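Local atomic coordinates of KP6 killer toxin subunit beta (Ustilago maydis virus P6, PDB entry 4GVB), a protein that pairs non-covalently with the alpha subunit to form a secreted antifungal toxin that kills sensitive cells of the same or related species. Residues Y38-E41 with K42-F45; A48-S51 with W52-F55; F60-A63 with C64-S68. All blocks are in the same frame, centred on the assembly; numbering follows the deposited sequence.

The three contacts follow one another along the beta subunit of the toxin without interleaving. Interaction 1 is the tip of the hairpin formed by strands 38-39 and 46-47. Interaction 2 lies in the loop that leads from strand 46-47 to helix 57-67, and interaction 3 lies within that helix. The centres of interactions 1 and 2 are about 15 Å apart, yet the Y38 ring packs on the backbone of A48. Those of interactions 2 and 3 are about 19 Å apart, bridged by the F55 and F60 rings. Interactions 1 and 3 lie on opposite sides of the chain's centre, and of the three only interaction 3 touches the alpha subunit.

Interaction 1 of 3, residues Y38-E41 with K42-F45; sequences YYTE and KDGF
Y39 and T40 meet G44 and F45 across the closed end of a beta hairpin, the turn that joins strands 38-39 and 46-47. The turn is made by E41 to G44 and tied at its base by two backbone bonds: T40 N to F45 O, 3.0 Å and nearly straight, and G44 N to T40 O, 2.8 Å and more bent. G44 carries a positive phi of 76°, the left-handed conformation that glycine adopts easily, and this brings the chain round into the returning arm.

The Y39 side chain leaves CB with CG trans to the backbone N (chi1 178°), which lays the ring alongside the returning backbone. CD1 comes near F45 O, CE1 lies 3.4 Å from G44 O, and CZ and then OH pass G44 CA, the hydroxyl at 3.4 Å. One side of the phenol thus runs along the main chain of two residues, both carbonyl oxygens meeting the ring obliquely. The same ring also packs on D22, T25 and R26 of helix 22-29. At the backbone end of the same residue, Y39 CA approaches F45 O in a CA-H...O contact, so this carbonyl serves T40 N and a carbon donor together.

T40 points toward the returning arm, where its CB and CG2 rest against the D43 carboxylate; CB is 3.5 Å from OD1. That carboxylate is gripped on both oxygens: OD2 forms a salt bridge with R47, and OD1 accepts the F45 N-H at 3.0 Å, N-H...O 164°, closing an Asx turn.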
ATOM      1  N   TYR B  38     -10.586 -12.215  -0.033  1.00 29.36           N
ATOM      2  CA  TYR B  38     -10.061 -12.539  -1.355  1.00 33.55           C
ATOM      3  C   TYR B  38     -10.423 -11.494  -2.397  1.00 30.41           C
ATOM      4  O   TYR B  38     -11.489 -10.865  -2.326  1.00 30.56           O
ATOM      5  CB  TYR B  38     -10.456 -13.948  -1.804  1.00 32.16           C
ATOM      6  CG  TYR B  38     -11.901 -14.084  -2.207  1.00 28.15           C
ATOM      7  CD1 TYR B  38     -12.273 -14.034  -3.545  1.00 28.80           C
ATOM      8  CD2 TYR B  38     -12.890 -14.257  -1.249  1.00 34.19           C
ATOM      9  CE1 TYR B  38     -13.606 -14.152  -3.928  1.00 31.20           C
ATOM     10  CE2 TYR B  38     -14.226 -14.385  -1.611  1.00 36.08           C
ATOM     11  CZ  TYR B  38     -14.573 -14.331  -2.958  1.00 31.44           C
ATOM     12  OH  TYR B  38     -15.898 -14.452  -3.326  1.00 33.09           O
ATOM     13  N   TYR B  39      -9.526 -11.323  -3.362  1.00 31.32           N
ATOM     14  CA  TYR B  39      -9.636 -10.274  -4.357  1.00 30.18           C
ATOM     15  C   TYR B  39     -10.043 -10.832  -5.710  1.00 33.14           C
ATOM     16  O   TYR B  39      -9.470 -11.805  -6.176  1.00 34.78           O
ATOM     17  CB  TYR B  39      -8.296  -9.554  -4.493  1.00 29.90           C
ATOM     18  CG  TYR B  39      -8.326  -8.491  -5.553  1.00 27.92           C
ATOM     19  CD1 TYR B  39      -8.938  -7.270  -5.308  1.00 23.91           C
ATOM     20  CD2 TYR B  39      -7.767  -8.708  -6.807  1.00 28.87           C
ATOM     21  CE1 TYR B  39      -8.988  -6.296  -6.275  1.00 24.44           C
ATOM     22  CE2 TYR B  39      -7.808  -7.727  -7.786  1.00 28.04           C
ATOM     23  CZ  TYR B  39      -8.425  -6.520  -7.502  1.00 25.09           C
ATOM     24  OH  TYR B  39      -8.482  -5.532  -8.447  1.00 25.39           O
ATOM     25  N   THR B  40     -11.017 -10.198  -6.356  1.00 33.74           N
ATOM     26  CA  THR B  40     -11.482 -10.662  -7.660  1.00 33.41           C
ATOM     27  C   THR B  40     -11.000  -9.762  -8.781  1.00 35.05           C
ATOM     28  O   THR B  40     -11.452  -8.628  -8.915  1.00 39.13           O
ATOM     29  CB  THR B  40     -13.014 -10.759  -7.707  1.00 33.10           C
ATOM     30  OG1 THR B  40     -13.468 -11.624  -6.658  1.00 29.85           O
ATOM     31  CG2 THR B  40     -13.478 -11.291  -9.064  1.00 35.27           C
ATOM     32  N   GLU B  41     -10.089 -10.277  -9.599  1.00 38.85           N
ATOM     33  CA  GLU B  41      -9.428  -9.464 -10.615  1.00 36.40           C
ATOM     34  C   GLU B  41     -10.365  -8.697 -11.565  1.00 38.84           C
ATOM     35  O   GLU B  41     -10.124  -7.527 -11.851  1.00 43.86           O
ATOM     36  CB  GLU B  41      -8.417 -10.313 -11.402  1.00 42.49           C
ATOM     37  CG  GLU B  41      -7.425  -9.494 -12.230  1.00 45.52           C
ATOM     38  CD  GLU B  41      -6.466 -10.357 -13.053  1.00 50.65           C
ATOM     39  OE1 GLU B  41      -6.779 -10.618 -14.241  1.00 46.00           O
ATOM     40  OE2 GLU B  41      -5.401 -10.768 -12.519  1.00 45.91           O
ATOM     41  N   LYS B  42     -11.431  -9.333 -12.043  1.00 38.71           N
ATOM     42  CA  LYS B  42     -12.262  -8.709 -13.077  1.00 39.44           C
ATOM     43  C   LYS B  42     -13.116  -7.533 -12.604  1.00 41.16           C
ATOM     44  O   LYS B  42     -13.256  -6.538 -13.324  1.00 42.09           O
ATOM     45  CB  LYS B  42     -13.112  -9.741 -13.841  1.00 41.19           C
ATOM     46  CG  LYS B  42     -13.917 -10.713 -12.983  1.00 40.56           C
ATOM     47  CD  LYS B  42     -14.642 -11.746 -13.860  1.00 40.41           C
ATOM     48  CE  LYS B  42     -15.415 -12.776 -13.022  1.00 33.31           C
ATOM     49  NZ  LYS B  42     -14.502 -13.747 -12.325  1.00 38.64           N
ATOM     50  N   ASP B  43     -13.681  -7.636 -11.403  1.00 36.68           N
ATOM     51  CA  ASP B  43     -14.530  -6.564 -10.887  1.00 33.73           C
ATOM     52  C   ASP B  43     -13.857  -5.741  -9.782  1.00 33.53           C
ATOM     53  O   ASP B  43     -14.395  -4.722  -9.355  1.00 29.08           O
ATOM     54  CB  ASP B  43     -15.865  -7.118 -10.394  1.00 30.32           C
ATOM     55  CG  ASP B  43     -15.695  -8.124  -9.279  1.00 33.92           C
ATOM     56  OD1 ASP B  43     -14.841  -7.905  -8.392  1.00 28.87           O
ATOM     57  OD2 ASP B  43     -16.421  -9.138  -9.292  1.00 40.33           O
ATOM     58  N   GLY B  44     -12.704  -6.207  -9.308  1.00 30.60           N
ATOM     59  CA  GLY B  44     -11.861  -5.421  -8.422  1.00 28.63           C
ATOM     60  C   GLY B  44     -12.317  -5.301  -6.979  1.00 28.02           C
ATOM     61  O   GLY B  44     -11.835  -4.436  -6.238  1.00 24.58           O
ATOM     62  N   PHE B  45     -13.241  -6.160  -6.562  1.00 25.46           N
ATOM     63  CA  PHE B  45     -13.708  -6.119  -5.178  1.00 20.87           C
ATOM     64  C   PHE B  45     -12.953  -7.079  -4.287  1.00 23.58           C
ATOM     65  O   PHE B  45     -12.485  -8.118  -4.745  1.00 26.27           O
ATOM     66  CB  PHE B  45     -15.200  -6.438  -5.100  1.00 24.40           C
ATOM     67  CG  PHE B  45     -16.085  -5.266  -5.405  1.00 20.86           C
ATOM     68  CD1 PHE B  45     -16.505  -5.019  -6.697  1.00 28.39           C
ATOM     69  CD2 PHE B  45     -16.503  -4.420  -4.395  1.00 25.35           C
ATOM     70  CE1 PHE B  45     -17.321  -3.944  -6.978  1.00 31.74           C
ATOM     71  CE2 PHE B  45     -17.320  -3.341  -4.667  1.00 25.51           C
ATOM     72  CZ  PHE B  45     -17.725  -3.097  -5.954  1.00 29.83           C
TER

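Interaction 2 of 3, residues A48-S51 with W52-F55; sequences AKYS and WDLF
Y50 and W52 stand side by side on a tight turn in the loop that follows strand 46-47, their side chains pointing the same way.

The aromatic contact is a pair of slid rings. The Y50 ring and the six-membered ring of W52 are nearly parallel, 8° between planes, but their centroids lie 4.8 Å apart and they barely overlap. Better placed over the indole is the Y50 methylene: CB sits above the five-membered ring, 3.5 Å from its centroid, in a CH-pi contact. With chi1 at 48° the W52 indole is tucked over its own backbone, back toward Y50. D53 CB lies over the same indole face as Y50 CB, near the rim, and also touches the edge of the Y50 ring.

A single hydrogen bond spans the turn, D53 N to Y50 O at 2.9 Å. With S51 and W52 both in helical backbone conformations at its corners, this is a type I beta turn. The donor lies well above the carbonyl plane, and the N-H...O angle is 140°.

Van der Waals contacts continue back along the loop. A48 CB rests 3.5 Å from D53 O and 3.8 Å from L54 CA, and its apolar partner is L54 CB at 4.3 Å. CE2 of F55 comes to 3.6 Å from A48 N; the two arms still touch beyond the turn.

Exposed at the Y50-W52 end, the loop is buried at the other: A48 O accepts from Y80 OH near the C-terminus, and F55 packs on I35 and meets the ring of F60 on helix 57-67.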
ATOM      1  N   ALA B  48     -15.207 -11.187   1.717  1.00 28.95           N
ATOM      2  CA  ALA B  48     -14.932 -12.073   2.841  1.00 29.78           C
ATOM      3  C   ALA B  48     -14.771 -13.507   2.329  1.00 36.02           C
ATOM      4  O   ALA B  48     -15.457 -13.923   1.394  1.00 34.02           O
ATOM      5  CB  ALA B  48     -16.046 -11.995   3.858  1.00 33.84           C
ATOM      6  N   LYS B  49     -13.857 -14.260   2.932  1.00 35.14           N
ATOM      7  CA  LYS B  49     -13.641 -15.645   2.526  1.00 34.36           C
ATOM      8  C   LYS B  49     -14.812 -16.545   2.937  1.00 37.68           C
ATOM      9  O   LYS B  49     -15.160 -17.493   2.228  1.00 37.77           O
ATOM     10  CB  LYS B  49     -12.320 -16.165   3.102  1.00 37.30           C
ATOM     11  CG  LYS B  49     -11.113 -15.384   2.613  1.00 39.89           C
ATOM     12  CD  LYS B  49      -9.803 -15.939   3.140  1.00 41.56           C
ATOM     13  CE  LYS B  49      -8.641 -15.447   2.286  1.00 42.10           C
ATOM     14  NZ  LYS B  49      -7.328 -16.014   2.711  1.00 49.60           N
ATOM     15  N   TYR B  50     -15.424 -16.227   4.076  1.00 35.55           N
ATOM     16  CA  TYR B  50     -16.578 -16.966   4.572  1.00 35.46           C
ATOM     17  C   TYR B  50     -17.584 -15.992   5.176  1.00 38.82           C
ATOM     18  O   TYR B  50     -17.205 -14.910   5.617  1.00 43.34           O
ATOM     19  CB  TYR B  50     -16.154 -17.954   5.656  1.00 36.45           C
ATOM     20  CG  TYR B  50     -15.093 -18.955   5.255  1.00 37.28           C
ATOM     21  CD1 TYR B  50     -15.407 -20.061   4.472  1.00 40.23           C
ATOM     22  CD2 TYR B  50     -13.785 -18.821   5.704  1.00 34.66           C
ATOM     23  CE1 TYR B  50     -14.436 -20.993   4.123  1.00 40.26           C
ATOM     24  CE2 TYR B  50     -12.812 -19.742   5.364  1.00 40.18           C
ATOM     25  CZ  TYR B  50     -13.140 -20.822   4.571  1.00 42.15           C
ATOM     26  OH  TYR B  50     -12.168 -21.735   4.238  1.00 49.04           O
ATOM     27  N   SER B  51     -18.855 -16.382   5.230  1.00 37.33           N
ATOM     28  CA  SER B  51     -19.897 -15.477   5.720  1.00 41.52           C
ATOM     29  C   SER B  51     -19.698 -15.120   7.193  1.00 42.19           C
ATOM     30  O   SER B  51     -20.099 -14.041   7.643  1.00 42.33           O
ATOM     31  CB  SER B  51     -21.300 -16.056   5.488  1.00 38.03           C
ATOM     32  OG  SER B  51     -21.610 -17.070   6.425  1.00 39.74           O
ATOM     33  N   TRP B  52     -19.068 -16.025   7.935  1.00 34.53           N
ATOM     34  CA  TRP B  52     -18.811 -15.804   9.352  1.00 36.32           C
ATOM     35  C   TRP B  52     -17.508 -15.027   9.534  1.00 37.03           C
ATOM     36  O   TRP B  52     -17.249 -14.457  10.596  1.00 42.02           O
ATOM     37  CB  TRP B  52     -18.759 -17.146  10.096  1.00 30.30           C
ATOM     38  CG  TRP B  52     -17.895 -18.175   9.407  1.00 30.68           C
ATOM     39  CD1 TRP B  52     -18.307 -19.145   8.538  1.00 29.66           C
ATOM     40  CD2 TRP B  52     -16.469 -18.318   9.520  1.00 29.53           C
ATOM     41  NE1 TRP B  52     -17.230 -19.886   8.109  1.00 26.02           N
ATOM     42  CE2 TRP B  52     -16.091 -19.398   8.698  1.00 29.72           C
ATOM     43  CE3 TRP B  52     -15.481 -17.638  10.239  1.00 31.72           C
ATOM     44  CZ2 TRP B  52     -14.763 -19.815   8.576  1.00 31.26           C
ATOM     45  CZ3 TRP B  52     -14.163 -18.056  10.116  1.00 32.40           C
ATOM     46  CH2 TRP B  52     -13.818 -19.132   9.288  1.00 26.29           C
ATOM     47  N   ASP B  53     -16.708 -14.986   8.473  1.00 38.51           N
ATOM     48  CA  ASP B  53     -15.376 -14.388   8.508  1.00 37.70           C
ATOM     49  C   ASP B  53     -15.359 -13.032   7.788  1.00 42.02           C
ATOM     50  O   ASP B  53     -14.524 -12.791   6.914  1.00 42.55           O
ATOM     51  CB  ASP B  53     -14.386 -15.344   7.836  1.00 36.14           C
ATOM     52  CG  ASP B  53     -12.937 -14.922   8.019  1.00 37.78           C
ATOM     53  OD1 ASP B  53     -12.567 -14.485   9.129  1.00 39.66           O
ATOM     54  OD2 ASP B  53     -12.160 -15.042   7.050  1.00 38.08           O
ATOM     55  N   LEU B  54     -16.283 -12.148   8.153  1.00 42.02           N
ATOM     56  CA  LEU B  54     -16.430 -10.881   7.439  1.00 39.87           C
ATOM     57  C   LEU B  54     -15.545  -9.781   8.021  1.00 35.95           C
ATOM     58  O   LEU B  54     -15.193  -9.805   9.199  1.00 35.96           O
ATOM     59  CB  LEU B  54     -17.898 -10.438   7.422  1.00 42.62           C
ATOM     60  CG  LEU B  54     -18.493  -9.775   8.667  1.00 40.38           C
ATOM     61  CD1 LEU B  54     -18.202  -8.276   8.685  1.00 44.10           C
ATOM     62  CD2 LEU B  54     -19.998 -10.008   8.739  1.00 45.23           C
ATOM     63  N   PHE B  55     -15.171  -8.828   7.174  1.00 31.93           N
ATOM     64  CA  PHE B  55     -14.510  -7.610   7.628  1.00 28.10           C
ATOM     65  C   PHE B  55     -15.528  -6.469   7.505  1.00 29.77           C
ATOM     66  O   PHE B  55     -16.453  -6.542   6.691  1.00 31.08           O
ATOM     67  CB  PHE B  55     -13.272  -7.333   6.780  1.00 27.81           C
ATOM     68  CG  PHE B  55     -13.562  -7.233   5.310  1.00 26.90           C
ATOM     69  CD1 PHE B  55     -14.026  -6.050   4.761  1.00 26.70           C
ATOM     70  CD2 PHE B  55     -13.367  -8.315   4.479  1.00 29.08           C
ATOM     71  CE1 PHE B  55     -14.303  -5.949   3.405  1.00 22.59           C
ATOM     72  CE2 PHE B  55     -13.637  -8.224   3.121  1.00 28.22           C
ATOM     73  CZ  PHE B  55     -14.111  -7.030   2.585  1.00 24.45           C
TER

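Interaction 3 of 3, residues F60-A63 with C64-S68; sequences FYQA and CLRYS
F60 O receives C64 N at 2.8 Å and Y61 O receives L65 N at 3.1 Å, regular alpha-helical bonds, but R66 N is shared weakly between Q62 O and A63 O as the helix nears its end, where C64 O takes both Y67 N and S68 N.

On the buried side, C64 SG meets the F60 ring obliquely in a sulfur-aromatic contact, 4.1 Å from the centroid. The F60 ring swings trans to its backbone N (chi1 -159°), bringing its CD2-CE2 side to the sulfur. One turn apart on an exposed side, L65 CG sits 4.1 Å above one face of the Y61 ring, near the rim, while L65 CD1 comes closest, 3.3 Å from Y61 CE1. Q62 and R66 cross with amide and guanidinium planes 80° apart; R66 CD lies 3.1 Å from Q62 O and 3.9 Å from Q62 CG. The Y67 ring turns its edge to A63 O, with CD2 at 3.3 Å.

Toward the alpha subunit, R66 makes a cation-pi contact with its Y29, and S68 OG and Y67 O hydrogen-bond to its L68 and N70. C64 forms a disulfide with C11 of strand 7-13, on which F60 also packs; Y61 leans on strand 70-76, and A63 and Y67 on helix 22-29.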
ATOM      1  N   PHE B  60     -12.077  -1.848   6.269  1.00 24.84           N
ATOM      2  CA  PHE B  60     -11.546  -1.749   4.916  1.00 22.65           C
ATOM      3  C   PHE B  60     -11.136  -0.333   4.567  1.00 24.12           C
ATOM      4  O   PHE B  60     -10.130  -0.128   3.884  1.00 24.55           O
ATOM      5  CB  PHE B  60     -12.534  -2.269   3.877  1.00 23.11           C
ATOM      6  CG  PHE B  60     -11.881  -2.650   2.587  1.00 19.22           C
ATOM      7  CD1 PHE B  60     -11.202  -3.844   2.482  1.00 21.83           C
ATOM      8  CD2 PHE B  60     -11.906  -1.795   1.492  1.00 21.96           C
ATOM      9  CE1 PHE B  60     -10.578  -4.203   1.306  1.00 20.02           C
ATOM     10  CE2 PHE B  60     -11.286  -2.152   0.317  1.00 20.21           C
ATOM     11  CZ  PHE B  60     -10.621  -3.362   0.227  1.00 19.58           C
ATOM     12  N   TYR B  61     -11.924   0.640   5.020  1.00 20.84           N
ATOM     13  CA  TYR B  61     -11.599   2.050   4.816  1.00 24.98           C
ATOM     14  C   TYR B  61     -10.227   2.387   5.392  1.00 20.15           C
ATOM     15  O   TYR B  61      -9.425   3.080   4.763  1.00 23.42           O
ATOM     16  CB  TYR B  61     -12.672   2.954   5.449  1.00 23.53           C
ATOM     17  CG  TYR B  61     -12.417   4.435   5.268  1.00 20.62           C
ATOM     18  CD1 TYR B  61     -11.794   5.184   6.263  1.00 24.20           C
ATOM     19  CD2 TYR B  61     -12.794   5.083   4.098  1.00 21.24           C
ATOM     20  CE1 TYR B  61     -11.563   6.542   6.093  1.00 27.83           C
ATOM     21  CE2 TYR B  61     -12.563   6.432   3.917  1.00 26.20           C
ATOM     22  CZ  TYR B  61     -11.942   7.157   4.916  1.00 25.03           C
ATOM     23  OH  TYR B  61     -11.711   8.502   4.733  1.00 29.53           O
ATOM     24  N   GLN B  62      -9.975   1.928   6.609  1.00 26.47           N
ATOM     25  CA  GLN B  62      -8.673   2.143   7.236  1.00 25.32           C
ATOM     26  C   GLN B  62      -7.587   1.472   6.389  1.00 29.75           C
ATOM     27  O   GLN B  62      -6.516   2.044   6.163  1.00 26.09           O
ATOM     28  CB  GLN B  62      -8.662   1.566   8.650  1.00 27.50           C
ATOM     29  CG  GLN B  62      -7.333   1.735   9.369  1.00 37.40           C
ATOM     30  CD  GLN B  62      -7.406   1.376  10.845  1.00 45.39           C
ATOM     31  OE1 GLN B  62      -8.472   1.036  11.366  1.00 49.59           O
ATOM     32  NE2 GLN B  62      -6.268   1.454  11.529  1.00 40.10           N
ATOM     33  N   ALA B  63      -7.880   0.258   5.918  1.00 27.13           N
ATOM     34  CA  ALA B  63      -6.948  -0.503   5.075  1.00 27.22           C
ATOM     35  C   ALA B  63      -6.555   0.260   3.805  1.00 25.78           C
ATOM     36  O   ALA B  63      -5.370   0.400   3.489  1.00 26.72           O
ATOM     37  CB  ALA B  63      -7.534  -1.868   4.721  1.00 23.83           C
ATOM     38  N   CYS B  64      -7.552   0.759   3.082  1.00 23.63           N
ATOM     39  CA  CYS B  64      -7.297   1.538   1.874  1.00 19.69           C
ATOM     40  C   CYS B  64      -6.393   2.730   2.176  1.00 25.96           C
ATOM     41  O   CYS B  64      -5.445   2.996   1.448  1.00 26.57           O
ATOM     42  CB  CYS B  64      -8.605   2.029   1.241  1.00 25.42           C
ATOM     43  SG  CYS B  64      -9.657   0.703   0.583  1.00 20.99           S
ATOM     44  N   LEU B  65      -6.691   3.437   3.260  1.00 25.82           N
ATOM     45  CA  LEU B  65      -5.979   4.660   3.599  1.00 26.13           C
ATOM     46  C   LEU B  65      -4.535   4.413   4.032  1.00 22.80           C
ATOM     47  O   LEU B  65      -3.713   5.321   3.996  1.00 29.75           O
ATOM     48  CB  LEU B  65      -6.728   5.440   4.677  1.00 26.51           C
ATOM     49  CG  LEU B  65      -7.821   6.393   4.201  1.00 27.91           C
ATOM     50  CD1 LEU B  65      -8.401   7.119   5.400  1.00 31.35           C
ATOM     51  CD2 LEU B  65      -7.267   7.399   3.187  1.00 30.41           C
ATOM     52  N   ARG B  66      -4.235   3.194   4.453  1.00 25.42           N
ATOM     53  CA  ARG B  66      -2.858   2.837   4.770  1.00 25.67           C
ATOM     54  C   ARG B  66      -1.992   2.746   3.514  1.00 31.85           C
ATOM     55  O   ARG B  66      -0.760   2.858   3.588  1.00 26.17           O
ATOM     56  CB  ARG B  66      -2.813   1.532   5.555  1.00 28.64           C
ATOM     57  CG  ARG B  66      -3.032   1.747   7.042  1.00 34.48           C
ATOM     58  CD  ARG B  66      -4.020   0.765   7.595  1.00 38.22           C
ATOM     59  NE  ARG B  66      -3.449  -0.575   7.693  1.00 38.58           N
ATOM     60  CZ  ARG B  66      -3.128  -1.162   8.840  1.00 40.01           C
ATOM     61  NH1 ARG B  66      -3.327  -0.527   9.984  1.00 47.65           N
ATOM     62  NH2 ARG B  66      -2.616  -2.385   8.843  1.00 44.42           N
ATOM     63  N   TYR B  67      -2.626   2.569   2.359  1.00 22.82           N
ATOM     64  CA  TYR B  67      -1.855   2.324   1.141  1.00 24.05           C
ATOM     65  C   TYR B  67      -1.879   3.429   0.099  1.00 19.07           C
ATOM     66  O   TYR B  67      -0.999   3.486  -0.757  1.00 20.06           O
ATOM     67  CB  TYR B  67      -2.210   0.958   0.521  1.00 17.43           C
ATOM     68  CG  TYR B  67      -1.707  -0.180   1.374  1.00 23.92           C
ATOM     69  CD1 TYR B  67      -0.379  -0.593   1.296  1.00 20.94           C
ATOM     70  CD2 TYR B  67      -2.539  -0.814   2.284  1.00 22.59           C
ATOM     71  CE1 TYR B  67       0.094  -1.604   2.092  1.00 21.16           C
ATOM     72  CE2 TYR B  67      -2.068  -1.834   3.084  1.00 23.98           C
ATOM     73  CZ  TYR B  67      -0.749  -2.221   2.980  1.00 21.34           C
ATOM     74  OH  TYR B  67      -0.275  -3.236   3.775  1.00 24.76           O
ATOM     75  N   SER B  68      -2.871   4.312   0.179  1.00 20.90           N
ATOM     76  CA  SER B  68      -3.025   5.374  -0.807  1.00 18.99           C
ATOM     77  C   SER B  68      -3.954   6.463  -0.292  1.00 18.91           C
ATOM     78  O   SER B  68      -4.679   6.259   0.686  1.00 20.55           O
ATOM     79  CB  SER B  68      -3.588   4.792  -2.109  1.00 14.55           C
ATOM     80  OG  SER B  68      -3.452   5.700  -3.196  1.00 18.92           O
TER